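Local coordinates for protein immunomodulatory active chitinase (Trichuris suis, PDB 6G9C) that probably hydrolyses chitin as a secreted family 18 glycoside hydrolase of a parasitic whipworm, and displays immunomodulatory properties in inflammatory lung disease, at residues A[62-67]-A[102-107]; A[225-230]-A[277-282]; A[217-222]-A[249-254]. One frame throughout, in Å; residues are numbered along the deposited sequence.

Contact 1: A[62-67]-A[102-107]; sequences CEYIFY and DLKVLL
Four backbone hydrogen bonds zip 64-67 to 104-107 in parallel register, Tyr64 beside Lys104 through Tyr67 beside Leu107. They run alternately: Lys104 N gives to Glu63 O (3.0 Å), Ile65 N to Lys104 O, Leu106 N to Ile65 O, and Tyr67 N to Leu106 O at 2.7 Å. Every donor lies nearly along its C=O axis.

Side chains then sort by face. Leu106 lies alongside two rings: its CD1 meets the edge of Tyr64 at CD2 (3.9 Å), while CD2 touches Phe66 CE2 (3.9 Å). On the other face CD1 of Ile65 touches both methyls of Leu103, 3.8 Å from Leu103 CD1, and Tyr67 CD1 meets Leu107 CD1.

Farther out, helix 85-94 covers the Tyr67 and Val105 face, with Asp85 binding Tyr67 OH, whereas Leu187 and Thr189 of strand 187-193 meet Leu106 across the barrel interior. A disulfide ties Cys62 to Cys37 in strand 34-40.

At the N-terminal ends of the two segments, Glu63 OE2 lies 4.2 Å from Asp102 OD2. Gln100 holds Asp102 OD1, and one water donates to both Glu63 OE2 and Asp102 O. Such carboxylate proximity would probably raise one pKa, while the strand pairing itself rests on uncharged groups.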
loop_
_atom_site.group_PDB
_atom_site.type_symbol
_atom_site.label_atom_id
_atom_site.label_comp_id
_atom_site.label_asym_id
_atom_site.label_seq_id
_atom_site.Cartn_x
_atom_site.Cartn_y
_atom_site.Cartn_z
ATOM N N CYS A 62 5.294 -7.651 -14.308
ATOM C CA CYS A 62 5.871 -8.652 -13.418
ATOM C C CYS A 62 4.844 -8.986 -12.349
ATOM O O CYS A 62 4.004 -8.150 -12.015
ATOM C CB CYS A 62 7.145 -8.140 -12.726
ATOM S SG CYS A 62 8.244 -7.414 -13.930
ATOM N N GLU A 63 4.894 -10.208 -11.815
ATOM C CA GLU A 63 4.153 -10.430 -10.575
ATOM C C GLU A 63 4.993 -10.104 -9.351
ATOM O O GLU A 63 4.449 -9.692 -8.321
ATOM C CB GLU A 63 3.636 -11.865 -10.464
ATOM C CG GLU A 63 2.517 -11.975 -9.437
ATOM C CD GLU A 63 2.067 -13.393 -9.180
ATOM O OE1 GLU A 63 2.501 -14.310 -9.912
ATOM O OE2 GLU A 63 1.272 -13.586 -8.237
ATOM N N TYR A 64 6.306 -10.259 -9.461
ATOM C CA TYR A 64 7.232 -10.026 -8.372
ATOM C C TYR A 64 8.276 -9.024 -8.841
ATOM O O TYR A 64 8.894 -9.215 -9.894
ATOM C CB TYR A 64 7.924 -11.328 -7.947
ATOM C CG TYR A 64 6.988 -12.471 -7.623
ATOM C CD1 TYR A 64 6.530 -13.325 -8.617
ATOM C CD2 TYR A 64 6.579 -12.706 -6.314
ATOM C CE1 TYR A 64 5.673 -14.380 -8.318
ATOM C CE2 TYR A 64 5.724 -13.763 -6.001
ATOM C CZ TYR A 64 5.284 -14.594 -7.005
ATOM O OH TYR A 64 4.441 -15.636 -6.703
ATOM N N ILE A 65 8.479 -7.967 -8.063
ATOM C CA ILE A 65 9.616 -7.076 -8.255
ATOM C C ILE A 65 10.622 -7.378 -7.156
ATOM O O ILE A 65 10.257 -7.430 -5.977
ATOM C CB ILE A 65 9.207 -5.597 -8.226
ATOM C CG1 ILE A 65 8.465 -5.221 -9.524
ATOM C CG2 ILE A 65 10.447 -4.725 -8.030
ATOM C CD1 ILE A 65 7.767 -3.901 -9.422
ATOM N N PHE A 66 11.884 -7.566 -7.540
ATOM C CA PHE A 66 12.969 -7.795 -6.588
ATOM C C PHE A 66 13.788 -6.513 -6.503
ATOM O O PHE A 66 14.266 -6.008 -7.525
ATOM C CB PHE A 66 13.845 -8.975 -7.015
ATOM C CG PHE A 66 13.090 -10.263 -7.129
ATOM C CD1 PHE A 66 12.432 -10.593 -8.305
ATOM C CD2 PHE A 66 13.010 -11.134 -6.052
ATOM C CE1 PHE A 66 11.708 -11.763 -8.411
ATOM C CE2 PHE A 66 12.292 -12.316 -6.151
ATOM C CZ PHE A 66 11.632 -12.622 -7.331
ATOM N N TYR A 67 13.925 -5.976 -5.291
ATOM C CA TYR A 67 14.591 -4.692 -5.091
ATOM C C TYR A 67 16.069 -4.926 -4.786
ATOM O O TYR A 67 16.419 -5.372 -3.684
ATOM C CB TYR A 67 13.904 -3.913 -3.976
ATOM C CG TYR A 67 14.313 -2.464 -3.929
ATOM C CD1 TYR A 67 15.564 -2.092 -3.443
ATOM C CD2 TYR A 67 13.462 -1.456 -4.402
ATOM C CE1 TYR A 67 15.955 -0.771 -3.403
ATOM C CE2 TYR A 67 13.851 -0.125 -4.363
ATOM C CZ TYR A 67 15.098 0.207 -3.869
ATOM O OH TYR A 67 15.496 1.519 -3.821
ATOM N N ASP A 102 -2.029 -7.165 -7.276
ATOM C CA ASP A 102 -1.373 -8.435 -6.968
ATOM C C ASP A 102 0.149 -8.336 -6.926
ATOM O O ASP A 102 0.804 -9.341 -6.642
ATOM C CB ASP A 102 -1.783 -9.506 -7.987
ATOM C CG ASP A 102 -1.078 -9.344 -9.336
ATOM O OD1 ASP A 102 -0.789 -8.197 -9.729
ATOM O OD2 ASP A 102 -0.819 -10.365 -10.008
ATOM N N LEU A 103 0.725 -7.171 -7.218
ATOM C CA LEU A 103 2.178 -7.021 -7.223
ATOM C C LEU A 103 2.773 -7.365 -5.861
ATOM O O LEU A 103 2.265 -6.934 -4.829
ATOM C CB LEU A 103 2.537 -5.582 -7.605
ATOM C CG LEU A 103 4.021 -5.224 -7.693
ATOM C CD1 LEU A 103 4.693 -6.071 -8.758
ATOM C CD2 LEU A 103 4.185 -3.731 -7.997
ATOM N N LYS A 104 3.841 -8.161 -5.862
ATOM C CA LYS A 104 4.628 -8.439 -4.666
ATOM C C LYS A 104 6.017 -7.838 -4.841
ATOM O O LYS A 104 6.618 -7.964 -5.909
ATOM C CB LYS A 104 4.749 -9.946 -4.415
ATOM C CG LYS A 104 3.429 -10.702 -4.338
ATOM C CD LYS A 104 2.550 -10.132 -3.260
ATOM C CE LYS A 104 1.321 -10.999 -3.026
ATOM N NZ LYS A 104 0.122 -10.165 -2.720
ATOM N N VAL A 105 6.539 -7.206 -3.793
ATOM C CA VAL A 105 7.850 -6.563 -3.846
ATOM C C VAL A 105 8.732 -7.192 -2.776
ATOM O O VAL A 105 8.417 -7.112 -1.579
ATOM C CB VAL A 105 7.751 -5.043 -3.636
ATOM C CG1 VAL A 105 9.123 -4.397 -3.783
ATOM C CG2 VAL A 105 6.761 -4.423 -4.618
ATOM N N LEU A 106 9.846 -7.787 -3.201
ATOM C CA LEU A 106 10.786 -8.453 -2.309
ATOM C C LEU A 106 12.075 -7.649 -2.256
ATOM O O LEU A 106 12.454 -6.992 -3.229
ATOM C CB LEU A 106 11.092 -9.882 -2.779
ATOM C CG LEU A 106 9.973 -10.932 -2.727
ATOM C CD1 LEU A 106 9.077 -10.846 -3.968
ATOM C CD2 LEU A 106 10.581 -12.323 -2.598
ATOM N N LEU A 107 12.740 -7.682 -1.111
ATOM C CA LEU A 107 14.023 -7.016 -0.939
ATOM C C LEU A 107 15.146 -8.013 -1.185
ATOM O O LEU A 107 15.174 -9.079 -0.563
ATOM C CB LEU A 107 14.143 -6.435 0.474
ATOM C CG LEU A 107 15.429 -5.660 0.788
ATOM C CD1 LEU A 107 15.570 -4.441 -0.169
ATOM C CD2 LEU A 107 15.425 -5.223 2.250
HETATM O O HOH W 1 1.190 -12.137 -5.992
#

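Contact 2: A[225-230]-A[277-282]. With EDO (1,2-ethanediol), chain D.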
loop_
_atom_site.group_PDB
_atom_site.type_symbol
_atom_site.label_atom_id
_atom_site.label_comp_id
_atom_site.label_asym_id
_atom_site.label_seq_id
_atom_site.Cartn_x
_atom_site.Cartn_y
_atom_site.Cartn_z
ATOM N N ALA A 225 33.826 -10.238 -20.782
ATOM C CA ALA A 225 35.098 -9.595 -21.096
ATOM C C ALA A 225 36.256 -10.088 -20.238
ATOM O O ALA A 225 37.402 -9.706 -20.500
ATOM C CB ALA A 225 34.946 -8.079 -20.964
ATOM N N TRP A 226 36.004 -10.920 -19.227
ATOM C CA TRP A 226 37.111 -11.567 -18.536
ATOM C C TRP A 226 37.791 -12.615 -19.406
ATOM O O TRP A 226 38.894 -13.050 -19.066
ATOM C CB TRP A 226 36.625 -12.195 -17.224
ATOM C CG TRP A 226 35.402 -13.074 -17.395
ATOM C CD1 TRP A 226 35.388 -14.423 -17.633
ATOM C CD2 TRP A 226 34.021 -12.657 -17.373
ATOM N NE1 TRP A 226 34.087 -14.875 -17.732
ATOM C CE2 TRP A 226 33.231 -13.811 -17.583
ATOM C CE3 TRP A 226 33.382 -11.425 -17.181
ATOM C CZ2 TRP A 226 31.829 -13.768 -17.616
ATOM C CZ3 TRP A 226 31.982 -11.384 -17.204
ATOM C CH2 TRP A 226 31.226 -12.551 -17.417
ATOM N N GLU A 227 37.169 -13.022 -20.510
ATOM C CA GLU A 227 37.745 -13.973 -21.449
ATOM C C GLU A 227 38.409 -13.257 -22.618
ATOM O O GLU A 227 37.963 -12.189 -23.051
ATOM C CB GLU A 227 36.671 -14.926 -21.972
ATOM C CG GLU A 227 36.119 -15.835 -20.894
ATOM C CD GLU A 227 34.827 -16.480 -21.297
ATOM O OE1 GLU A 227 33.957 -15.757 -21.834
ATOM O OE2 GLU A 227 34.679 -17.703 -21.073
ATOM N N THR A 228 39.477 -13.872 -23.141
ATOM C CA THR A 228 40.268 -13.318 -24.234
ATOM C C THR A 228 39.660 -13.563 -25.618
ATOM O O THR A 228 40.341 -13.314 -26.618
ATOM C CB THR A 228 41.692 -13.895 -24.195
ATOM O OG1 THR A 228 41.641 -15.311 -24.416
ATOM C CG2 THR A 228 42.348 -13.627 -22.834
ATOM N N GLN A 229 38.422 -14.055 -25.699
ATOM C CA GLN A 229 37.740 -14.222 -26.979
ATOM C C GLN A 229 36.241 -14.040 -26.784
ATOM O O GLN A 229 35.709 -14.225 -25.685
ATOM C CB GLN A 229 38.007 -15.592 -27.595
ATOM C CG GLN A 229 37.355 -16.718 -26.831
ATOM C CD GLN A 229 37.981 -18.056 -27.140
ATOM O OE1 GLN A 229 39.082 -18.360 -26.677
ATOM N NE2 GLN A 229 37.284 -18.869 -27.928
ATOM N N THR A 230 35.559 -13.704 -27.877
ATOM C CA THR A 230 34.127 -13.431 -27.790
ATOM C C THR A 230 33.335 -14.705 -27.533
ATOM O O THR A 230 33.738 -15.804 -27.921
ATOM C CB THR A 230 33.604 -12.778 -29.073
ATOM O OG1 THR A 230 33.719 -13.709 -30.158
ATOM C CG2 THR A 230 34.380 -11.499 -29.393
ATOM N N ARG A 277 27.055 -8.248 -23.061
ATOM C CA ARG A 277 28.459 -8.143 -22.676
ATOM C C ARG A 277 29.303 -7.998 -23.925
ATOM O O ARG A 277 28.959 -8.526 -24.987
ATOM C CB ARG A 277 28.939 -9.355 -21.880
ATOM C CG ARG A 277 28.223 -9.503 -20.553
ATOM C CD ARG A 277 28.924 -10.450 -19.585
ATOM N NE ARG A 277 28.286 -10.314 -18.277
ATOM C CZ ARG A 277 28.596 -9.381 -17.385
ATOM N NH1 ARG A 277 29.590 -8.531 -17.624
ATOM N NH2 ARG A 277 27.925 -9.318 -16.242
ATOM N N GLY A 278 30.416 -7.289 -23.788
ATOM C CA GLY A 278 31.135 -6.802 -24.947
ATOM C C GLY A 278 32.637 -6.918 -24.819
ATOM O O GLY A 278 33.198 -6.923 -23.720
ATOM N N TRP A 279 33.280 -6.970 -25.980
ATOM C CA TRP A 279 34.725 -7.022 -26.143
ATOM C C TRP A 279 35.179 -5.969 -27.150
ATOM O O TRP A 279 34.403 -5.502 -27.990
ATOM C CB TRP A 279 35.182 -8.383 -26.666
ATOM C CG TRP A 279 35.010 -9.558 -25.734
ATOM C CD1 TRP A 279 35.984 -10.164 -24.983
ATOM C CD2 TRP A 279 33.807 -10.306 -25.510
ATOM N NE1 TRP A 279 35.452 -11.230 -24.290
ATOM C CE2 TRP A 279 34.120 -11.340 -24.602
ATOM C CE3 TRP A 279 32.496 -10.200 -25.990
ATOM C CZ2 TRP A 279 33.170 -12.254 -24.160
ATOM C CZ3 TRP A 279 31.555 -11.112 -25.549
ATOM C CH2 TRP A 279 31.900 -12.122 -24.633
ATOM N N THR A 280 36.471 -5.633 -27.091
ATOM C CA THR A 280 37.157 -4.971 -28.197
ATOM C C THR A 280 37.932 -6.047 -28.947
ATOM O O THR A 280 38.766 -6.742 -28.354
ATOM C CB THR A 280 38.093 -3.867 -27.701
ATOM O OG1 THR A 280 37.328 -2.869 -27.010
ATOM C CG2 THR A 280 38.845 -3.230 -28.856
ATOM N N LEU A 281 37.628 -6.210 -30.228
ATOM C CA LEU A 281 38.242 -7.265 -31.019
ATOM C C LEU A 281 39.722 -6.985 -31.245
ATOM O O LEU A 281 40.133 -5.833 -31.416
ATOM C CB LEU A 281 37.537 -7.388 -32.369
ATOM C CG LEU A 281 36.056 -7.770 -32.321
ATOM C CD1 LEU A 281 35.427 -7.558 -33.681
ATOM C CD2 LEU A 281 35.919 -9.219 -31.886
ATOM N N SER A 282 40.525 -8.053 -31.255
ATOM C CA SER A 282 41.917 -7.915 -31.666
ATOM C C SER A 282 42.025 -7.587 -33.144
ATOM O O SER A 282 42.956 -6.889 -33.557
ATOM C CB SER A 282 42.688 -9.201 -31.380
ATOM O OG SER A 282 42.580 -9.553 -30.021
HETATM C C1 EDO D . 23.504 -9.751 -12.748
HETATM O O1 EDO D . 24.088 -10.606 -11.770
HETATM C C2 EDO D . 24.245 -9.880 -14.077
HETATM O O2 EDO D . 25.650 -9.705 -13.877
HETATM O O HOH W 2 31.719 -8.311 -19.780
#
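Arg277 opens the strand segment with a chain extended from CG to NE, which brings a guanidinium face up to the edge of the Trp226 indole. Trp226 CZ3 stands over that face, 3.7 Å from Arg277 NH1, with the two planes 60° apart, so this is not a parallel stack. In the guanidinium plane a water accepts from Arg277 NH1 and from Ala225 N, bridging side chain to loop backbone, and Arg277 NH2 makes a weak bond to O2 of a 1,2-ethanediol, probably from the crystallisation liquor. The strongest partner of the group is Asp221, in a salt bridge to NE.

Gly278 follows, its carbonyl oxygen 3.5 Å from Ala225 CB.

Trp279 is the centrepiece. With CG anti to the carbonyl carbon (chi1 -68°), its indole rises into the curl of 225-230 and is clasped on both faces. Ala225 CA makes a CH-pi contact over the five-membered ring, and on the opposite face Thr230 CA sits almost on the normal of the six-membered ring, 3.7 Å from its centroid. At the edge Trp279 NE1 donates to Glu227 O (3.0 Å), with a bent N-H...O angle of 139°.

Leu281 ends the series, its CD2 meeting Thr230 CG2 at 3.7 Å. The loop after strand 214-218 thus packs on the C-terminal end of strand 268-281, where antiparallel strand 340-343 pairs with it and Trp341 touches both Thr230 and Leu281.

Contact 3: A[217-222]-A[249-254]; sequences LMCYDF and WNVEQS. With EDO (1,2-ethanediol), chain D; EDO (1,2-ethanediol), chain E.
Phe222 has CG anti to its carbonyl carbon (chi1 -70°), and this torsion sends its ring toward the backbone that leads into helix 251-261. Trp249 takes a similar first torsion (chi1 -75°), which sets its indole beside the phenyl instead of on it; the two rings meet obliquely, their planes 45° apart. What lies flat on the phenyl is the Trp249-Asn250 peptide: Trp249 C stands over the ring centre, and Asn250 N lies nearer the rim, 3.7 Å from Phe222 CZ. Trp249 CB closes in on Phe222 CD1 at 3.6 Å, while the indole presents its edge to the carbonyl oxygen of Phe222, with Trp249 CE3 3.3 Å from Phe222 O.

Cys219 carries SG in the crowded position between N and the carbonyl carbon, where it reaches Val251 CG2 (3.9 Å). Its CB meets Ser254 OG at 3.5 Å.

Asn250 is the N-cap: its OD1 accepts from Gln253 N (2.9 Å), and its backbone oxygen is gripped twice, by Ser254 N and by Ser254 OG (2.8 Å). Ser254 OG can therefore lie against carbon atoms of Leu217, Cys219 and Phe222 while still donating to Asn250 O.

Tyr220 points away from the helix. Its OH and O2 of one 1,2-ethanediol are 2.8 Å apart, either able to donate. O2 of a second diol donates to Asp221 OD2, whereas Asp221 OD1 is held by Arg277 and Tyr275 OH. Met218 CE lies close to both diols, a setting consistent with the C-terminal side of the barrel, where TIM-barrel active sites lie.

Hydrocarbon and aromatic surface thus join a strand end of the family 18 barrel to the start of a helix, whose cap and serine both bond to Asn250.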
loop_
_atom_site.group_PDB
_atom_site.type_symbol
_atom_site.label_atom_id
_atom_site.label_comp_id
_atom_site.label_asym_id
_atom_site.label_seq_id
_atom_site.Cartn_x
_atom_site.Cartn_y
_atom_site.Cartn_z
ATOM N N LEU A 217 17.269 -18.684 -11.138
ATOM C CA LEU A 217 18.463 -19.244 -11.761
ATOM C C LEU A 217 19.195 -18.178 -12.570
ATOM O O LEU A 217 18.633 -17.603 -13.515
ATOM C CB LEU A 217 18.081 -20.423 -12.657
ATOM C CG LEU A 217 19.258 -21.069 -13.386
ATOM C CD1 LEU A 217 20.226 -21.746 -12.400
ATOM C CD2 LEU A 217 18.750 -22.058 -14.412
ATOM N N MET A 218 20.448 -17.918 -12.210
ATOM C CA MET A 218 21.247 -16.882 -12.863
ATOM C C MET A 218 21.979 -17.460 -14.075
ATOM O O MET A 218 23.206 -17.484 -14.141
ATOM C CB MET A 218 22.228 -16.266 -11.873
ATOM C CG MET A 218 21.543 -15.475 -10.759
ATOM S SD MET A 218 22.695 -14.976 -9.462
ATOM C CE MET A 218 23.679 -13.754 -10.323
ATOM N N CYS A 219 21.185 -17.905 -15.055
ATOM C CA CYS A 219 21.728 -18.539 -16.254
ATOM C C CYS A 219 22.074 -17.449 -17.272
ATOM O O CYS A 219 21.453 -17.283 -18.319
ATOM C CB CYS A 219 20.748 -19.569 -16.806
ATOM S SG CYS A 219 19.034 -18.986 -16.834
ATOM N N TYR A 220 23.088 -16.676 -16.900
ATOM C CA TYR A 220 23.677 -15.636 -17.728
ATOM C C TYR A 220 25.057 -15.344 -17.154
ATOM O O TYR A 220 25.484 -15.959 -16.167
ATOM C CB TYR A 220 22.792 -14.379 -17.805
ATOM C CG TYR A 220 22.127 -13.959 -16.507
ATOM C CD1 TYR A 220 22.877 -13.435 -15.450
ATOM C CD2 TYR A 220 20.751 -14.058 -16.349
ATOM C CE1 TYR A 220 22.264 -13.032 -14.250
ATOM C CE2 TYR A 220 20.130 -13.670 -15.163
ATOM C CZ TYR A 220 20.888 -13.162 -14.121
ATOM O OH TYR A 220 20.256 -12.766 -12.962
ATOM N N ASP A 221 25.765 -14.409 -17.787
ATOM C CA ASP A 221 27.188 -14.189 -17.510
ATOM C C ASP A 221 28.016 -15.456 -17.726
ATOM O O ASP A 221 29.032 -15.654 -17.056
ATOM C CB ASP A 221 27.435 -13.672 -16.087
ATOM C CG ASP A 221 26.709 -12.395 -15.785
ATOM O OD1 ASP A 221 26.418 -11.613 -16.712
ATOM O OD2 ASP A 221 26.443 -12.157 -14.590
ATOM N N PHE A 222 27.606 -16.334 -18.647
ATOM C CA PHE A 222 28.428 -17.512 -18.929
ATOM C C PHE A 222 29.745 -17.124 -19.581
ATOM O O PHE A 222 30.762 -17.803 -19.386
ATOM C CB PHE A 222 27.672 -18.494 -19.830
ATOM C CG PHE A 222 26.527 -19.183 -19.152
ATOM C CD1 PHE A 222 26.755 -20.121 -18.144
ATOM C CD2 PHE A 222 25.225 -18.898 -19.515
ATOM C CE1 PHE A 222 25.700 -20.765 -17.518
ATOM C CE2 PHE A 222 24.156 -19.536 -18.888
ATOM C CZ PHE A 222 24.394 -20.469 -17.891
ATOM N N TRP A 249 27.174 -24.852 -19.967
ATOM C CA TRP A 249 27.096 -23.417 -19.700
ATOM C C TRP A 249 26.077 -22.770 -20.639
ATOM O O TRP A 249 26.402 -21.984 -21.530
ATOM C CB TRP A 249 28.478 -22.787 -19.825
ATOM C CG TRP A 249 29.383 -23.101 -18.652
ATOM C CD1 TRP A 249 29.431 -24.268 -17.942
ATOM C CD2 TRP A 249 30.349 -22.231 -18.055
ATOM N NE1 TRP A 249 30.371 -24.180 -16.942
ATOM C CE2 TRP A 249 30.946 -22.938 -16.987
ATOM C CE3 TRP A 249 30.768 -20.922 -18.317
ATOM C CZ2 TRP A 249 31.942 -22.379 -16.187
ATOM C CZ3 TRP A 249 31.755 -20.369 -17.521
ATOM C CH2 TRP A 249 32.333 -21.099 -16.467
ATOM N N ASN A 250 24.814 -23.105 -20.401
ATOM C CA ASN A 250 23.710 -22.565 -21.181
ATOM C C ASN A 250 22.428 -22.763 -20.381
ATOM O O ASN A 250 22.412 -23.461 -19.365
ATOM C CB ASN A 250 23.629 -23.226 -22.569
ATOM C CG ASN A 250 23.605 -24.739 -22.497
ATOM O OD1 ASN A 250 22.577 -25.340 -22.172
ATOM N ND2 ASN A 250 24.745 -25.371 -22.803
ATOM N N VAL A 251 21.354 -22.129 -20.854
ATOM C CA VAL A 251 20.093 -22.126 -20.115
ATOM C C VAL A 251 19.545 -23.541 -19.997
ATOM O O VAL A 251 19.128 -23.979 -18.918
ATOM C CB VAL A 251 19.075 -21.188 -20.790
ATOM C CG1 VAL A 251 17.689 -21.394 -20.186
ATOM C CG2 VAL A 251 19.517 -19.733 -20.669
ATOM N N GLU A 252 19.562 -24.283 -21.108
ATOM C CA GLU A 252 18.958 -25.610 -21.139
ATOM C C GLU A 252 19.610 -26.546 -20.131
ATOM O O GLU A 252 18.918 -27.236 -19.378
ATOM C CB GLU A 252 19.061 -26.201 -22.547
ATOM C CG GLU A 252 18.410 -27.575 -22.669
ATOM C CD GLU A 252 18.793 -28.293 -23.951
ATOM O OE1 GLU A 252 19.993 -28.589 -24.143
ATOM O OE2 GLU A 252 17.887 -28.562 -24.766
ATOM N N GLN A 253 20.945 -26.585 -20.104
ATOM C CA GLN A 253 21.642 -27.573 -19.287
ATOM C C GLN A 253 21.760 -27.142 -17.827
ATOM O O GLN A 253 21.653 -27.985 -16.924
ATOM C CB GLN A 253 23.027 -27.857 -19.870
ATOM C CG GLN A 253 22.984 -28.558 -21.218
ATOM C CD GLN A 253 22.349 -29.928 -21.126
ATOM O OE1 GLN A 253 22.650 -30.696 -20.218
ATOM N NE2 GLN A 253 21.453 -30.234 -22.057
ATOM N N SER A 254 21.998 -25.851 -17.576
ATOM C CA SER A 254 22.107 -25.369 -16.203
ATOM C C SER A 254 20.790 -25.535 -15.450
ATOM O O SER A 254 20.781 -25.946 -14.282
ATOM C CB SER A 254 22.571 -23.911 -16.190
ATOM O OG SER A 254 21.577 -23.019 -16.716
HETATM C C1 EDO D . 23.504 -9.751 -12.748
HETATM O O1 EDO D . 24.088 -10.606 -11.770
HETATM C C2 EDO D . 24.245 -9.880 -14.077
HETATM O O2 EDO D . 25.650 -9.705 -13.877
HETATM C C1 EDO E . 21.678 -10.345 -8.604
HETATM O O1 EDO E . 23.056 -10.404 -9.062
HETATM C C2 EDO E . 20.787 -11.394 -9.280
HETATM O O2 EDO E . 20.921 -11.293 -10.719
#

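In the fold
From the N terminus, contact 1 comes first, pairing strands 64-72 and 104-110 and closing the stretch that includes helix 85-94. It is complete before the others begin, and its nearest atoms lie about 9 Å from contact 3 and about 17 Å from contact 2, across the chain's centre. Contacts 3 and 2 then cross: 217-222 and 225-230 follow one another, as do their partners 249-254 and 277-282. Contact 3 ties the end of strand 214-218 to helix 251-261, and contact 2 ties the following loop to strand 268-281. These two contacts touch each other, at strands 214-218 and 268-281, which are neighbours in the TIM barrel.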